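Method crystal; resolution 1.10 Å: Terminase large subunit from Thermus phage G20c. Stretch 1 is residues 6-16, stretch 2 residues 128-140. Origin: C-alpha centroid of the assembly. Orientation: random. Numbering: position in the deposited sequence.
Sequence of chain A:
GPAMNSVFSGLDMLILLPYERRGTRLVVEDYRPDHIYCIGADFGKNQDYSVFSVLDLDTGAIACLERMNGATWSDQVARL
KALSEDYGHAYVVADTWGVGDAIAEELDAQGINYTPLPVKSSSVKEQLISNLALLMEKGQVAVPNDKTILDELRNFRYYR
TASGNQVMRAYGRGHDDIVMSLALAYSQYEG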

# COMPACT_ATOMS: atom_id res chain seq x y z
N SER A 6 -11.19 11.16 12.03
CA SER A 6 -10.22 10.09 11.76
C SER A 6 -10.87 8.92 11.07
O SER A 6 -11.95 8.48 11.47
N VAL A 7 -10.22 8.40 10.04
CA VAL A 7 -10.63 7.17 9.41
C VAL A 7 -10.18 5.97 10.24
O VAL A 7 -10.94 5.03 10.46
N PHE A 8 -8.92 5.99 10.68
CA PHE A 8 -8.36 4.84 11.38
C PHE A 8 -8.50 4.99 12.88
O PHE A 8 -7.54 5.20 13.61
N SER A 9 -9.74 4.82 13.33
CA SER A 9 -10.07 4.91 14.75
C SER A 9 -9.43 3.78 15.56
O SER A 9 -9.26 3.93 16.76
N GLY A 10 -9.06 2.68 14.88
CA GLY A 10 -8.37 1.57 15.53
C GLY A 10 -6.86 1.60 15.48
O GLY A 10 -6.24 0.55 15.65
N LEU A 11 -6.25 2.77 15.30
CA LEU A 11 -4.78 2.90 15.24
C LEU A 11 -4.09 2.37 16.49
O LEU A 11 -2.97 1.86 16.43
N ASP A 12 -4.78 2.45 17.63
CA ASP A 12 -4.27 1.89 18.88
C ASP A 12 -4.04 0.38 18.84
O ASP A 12 -3.28 -0.14 19.65
N MET A 13 -4.73 -0.32 17.94
CA MET A 13 -4.57 -1.77 17.77
C MET A 13 -3.58 -2.18 16.68
O MET A 13 -3.36 -3.38 16.48
N LEU A 14 -2.99 -1.21 16.00
CA LEU A 14 -1.98 -1.48 14.97
C LEU A 14 -0.75 -2.08 15.64
O LEU A 14 -0.26 -1.53 16.63
N ILE A 15 -0.28 -3.22 15.13
CA ILE A 15 0.95 -3.84 15.61
C ILE A 15 2.13 -3.18 14.92
O ILE A 15 2.13 -2.99 13.70
N LEU A 16 3.12 -2.82 15.72
CA LEU A 16 4.27 -2.07 15.26
C LEU A 16 5.47 -2.98 15.24
O LEU A 16 5.77 -3.64 16.24
N LEU A 128 -11.84 -0.58 0.02
CA LEU A 128 -10.44 -0.86 0.39
C LEU A 128 -10.09 -0.34 1.78
O LEU A 128 -9.53 -1.06 2.62
N ILE A 129 -10.41 0.92 2.02
CA ILE A 129 -10.07 1.55 3.30
C ILE A 129 -10.87 0.97 4.47
O ILE A 129 -10.29 0.72 5.53
N SER A 130 -12.16 0.76 4.29
CA SER A 130 -12.98 0.17 5.34
C SER A 130 -12.47 -1.23 5.71
O SER A 130 -12.43 -1.57 6.89
N ASN A 131 -12.05 -2.01 4.73
CA ASN A 131 -11.46 -3.30 5.00
C ASN A 131 -10.19 -3.15 5.85
O ASN A 131 -10.03 -3.86 6.85
N LEU A 132 -9.30 -2.25 5.46
CA LEU A 132 -8.07 -2.03 6.22
C LEU A 132 -8.38 -1.57 7.64
O LEU A 132 -7.79 -2.06 8.61
N ALA A 133 -9.32 -0.64 7.77
CA ALA A 133 -9.69 -0.10 9.09
C ALA A 133 -10.26 -1.16 10.01
O ALA A 133 -9.94 -1.18 11.20
N LEU A 134 -11.10 -2.04 9.47
CA LEU A 134 -11.70 -3.11 10.27
C LEU A 134 -10.66 -4.11 10.73
O LEU A 134 -10.63 -4.49 11.90
N LEU A 135 -9.81 -4.56 9.81
CA LEU A 135 -8.71 -5.45 10.17
C LEU A 135 -7.79 -4.81 11.22
O LEU A 135 -7.28 -5.48 12.12
N MET A 136 -7.60 -3.50 11.11
CA MET A 136 -6.76 -2.79 12.06
C MET A 136 -7.35 -2.80 13.46
O MET A 136 -6.66 -3.12 14.43
N GLU A 137 -8.64 -2.48 13.57
CA GLU A 137 -9.30 -2.49 14.88
C GLU A 137 -9.27 -3.88 15.49
O GLU A 137 -9.14 -4.02 16.70
N LYS A 138 -9.34 -4.91 14.64
CA LYS A 138 -9.27 -6.30 15.09
C LYS A 138 -7.86 -6.79 15.47
O LYS A 138 -7.70 -7.96 15.82
N GLY A 139 -6.85 -5.92 15.39
CA GLY A 139 -5.50 -6.27 15.78
C GLY A 139 -4.79 -7.16 14.77
O GLY A 139 -3.88 -7.90 15.14
N GLN A 140 -5.21 -7.10 13.51
CA GLN A 140 -4.67 -7.97 12.46
C GLN A 140 -3.71 -7.28 11.47
O GLN A 140 -3.16 -7.93 10.58

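Phe8 and Met136 form the apolar centre of the contact. Phe8 is in the m rotamer, with chi2 near -67°. Its CA-to-CB bond points sideways, but the ring end reaches the helix. Phe8 CD1 lies 3.6 Å from Met136 CE and 3.9 Å from Ala133 CB. Phe8 CZ lies 3.8 Å from Leu132 CD2 and 4.0 Å from Ile129 CG2. The ring thus touches residues spread along two turns of the helix.

Met136 buries the largest area of any residue here. Its CA-to-CB bond points sideways, but its end comes nearer stretch 1. Its chi angles are t, t and m. Met136 SD is 3.9 Å from Leu11 CD1, and Met136 CG is 4.2 Å from Leu14 CD1. Leu11 and Leu14 are both t, p. Val7, in the t rotamer, extends the apolar patch: its CG1 is 3.4 Å from CG2 of Ile129, which is m, m.

Met13 is m, m, m, and its CA-to-CB bond points toward stretch 2. Its CB is 3.2 Å from Met136 O. Gly139, the first residue past the helix to leave helical phi/psi, has positive phi in a Schellman motif. A CB there would clash with Met13 CE. Ile15, m, t, brings its CD1 to 3.5 Å from Gly139 O.

Glu137 starts away from stretch 1, but its t, p side chain turns the carboxylate back. Glu137 OE2 comes 3.1 Å from Gly10 CA, where a CB would clash with it.

No direct hydrogen bond joins the stretches; waters bridge them. Water 2 accepts from Gly10 N (2.8 Å) and donates to Ala133 O (3.1 Å). Water 4 lies 2.9 Å from Met13 O and 2.7 Å from Met136 O. At the outer edge, water 1 joins Ser9 OG (2.5 Å) to Glu137 OE2 (2.7 Å). Water 3 donates to Asp12 OD2 (2.7 Å) and Glu137 OE1 (2.6 Å), linking two like charges.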

# COMPACT_ATOMS: atom_id res chain seq x y z
CB SER A 6 -9.61 9.55 13.05
OG SER A 6 -8.88 10.54 13.73
CB VAL A 7 -10.07 7.08 7.98
CG1 VAL A 7 -10.31 5.72 7.37
CG2 VAL A 7 -10.70 8.16 7.11
CB PHE A 8 -6.93 4.59 10.92
CG PHE A 8 -6.83 4.26 9.46
CD1 PHE A 8 -7.37 3.06 8.98
CD2 PHE A 8 -6.27 5.15 8.55
CE1 PHE A 8 -7.32 2.75 7.64
CE2 PHE A 8 -6.23 4.84 7.21
CZ PHE A 8 -6.74 3.64 6.76
CB SER A 9 -11.59 4.89 14.94
OG SER A 9 -12.19 3.81 14.27
CB LEU A 11 -4.38 4.37 14.99
CG LEU A 11 -3.02 4.69 14.37
CD1 LEU A 11 -2.92 4.10 12.97
CD2 LEU A 11 -2.80 6.19 14.30
CB ASP A 12 -5.22 2.22 20.03
CG ASP A 12 -6.62 1.66 19.82
OD1 ASP A 12 -7.30 2.11 18.86
OD2 ASP A 12 -7.05 0.79 20.60
CB MET A 13 -5.94 -2.41 17.51
CG MET A 13 -6.84 -2.42 18.74
SD MET A 13 -6.16 -3.45 20.06
CE MET A 13 -5.92 -5.05 19.29
CB LEU A 14 -1.62 -0.16 14.27
CG LEU A 14 -0.65 -0.16 13.11
CD1 LEU A 14 -1.24 -0.90 11.93
CD2 LEU A 14 -0.31 1.27 12.73
CB ILE A 15 0.95 -5.35 15.38
CG1 ILE A 15 -0.14 -5.98 16.24
CG2 ILE A 15 2.32 -5.96 15.71
CD1 ILE A 15 -0.50 -7.38 15.84
CB LEU A 16 4.49 -0.88 16.19
CG LEU A 16 3.27 0.01 16.42
CD1 LEU A 16 3.65 1.16 17.34
CD2 LEU A 16 2.70 0.52 15.11
CB LEU A 128 -9.49 -0.24 -0.64
CG LEU A 128 -9.42 -0.94 -1.99
CD1 LEU A 128 -8.68 -0.08 -3.00
CD2 LEU A 128 -8.76 -2.31 -1.85
CB ILE A 129 -10.26 3.08 3.21
CG1 ILE A 129 -9.24 3.69 2.23
CG2 ILE A 129 -10.16 3.71 4.60
CD1 ILE A 129 -7.78 3.60 2.63
CB SER A 130 -14.46 0.14 4.97
OG SER A 130 -14.71 -0.68 3.85
CB ASN A 131 -11.15 -4.03 3.70
CG ASN A 131 -10.55 -5.39 3.94
OD1 ASN A 131 -11.21 -6.27 4.49
ND2 ASN A 131 -9.30 -5.57 3.55
CB LEU A 132 -7.17 -1.02 5.50
CG LEU A 132 -5.86 -0.63 6.20
CD1 LEU A 132 -4.96 -1.83 6.37
CD2 LEU A 132 -5.13 0.45 5.42
CB ALA A 133 -10.70 1.01 8.93
CB LEU A 134 -12.80 -3.83 9.48
CG LEU A 134 -13.47 -5.02 10.17
CD1 LEU A 134 -14.18 -4.57 11.44
CD2 LEU A 134 -14.43 -5.71 9.23
CB LEU A 135 -7.88 -5.80 8.93
CG LEU A 135 -8.55 -6.76 7.96
CD1 LEU A 135 -7.79 -6.77 6.63
CD2 LEU A 135 -8.66 -8.17 8.53
CB MET A 136 -6.53 -1.35 11.62
CG MET A 136 -5.42 -0.65 12.38
SD MET A 136 -5.22 1.09 11.96
CE MET A 136 -4.75 0.96 10.23
CB GLU A 137 -10.74 -1.98 14.78
CG GLU A 137 -11.52 -2.01 16.09
CD GLU A 137 -10.91 -1.10 17.14
OE1 GLU A 137 -10.57 -1.59 18.25
OE2 GLU A 137 -10.77 0.10 16.87
CB LYS A 138 -9.85 -7.21 14.02
CG LYS A 138 -11.35 -7.06 13.82
CD LYS A 138 -11.87 -8.10 12.84
CE LYS A 138 -13.38 -8.11 12.77
NZ LYS A 138 -13.85 -8.78 11.52
CB GLN A 140 -5.83 -8.65 11.73
CG GLN A 140 -6.61 -9.58 12.65
CD GLN A 140 -7.71 -10.34 11.95
OE1 GLN A 140 -7.59 -11.54 11.70
NE2 GLN A 140 -8.80 -9.65 11.65
O HOH W 1 -12.48 1.67 15.56
O HOH W 2 -9.53 1.68 12.32
O HOH W 3 -9.54 -0.01 20.05
O HOH W 4 -4.20 -4.08 13.80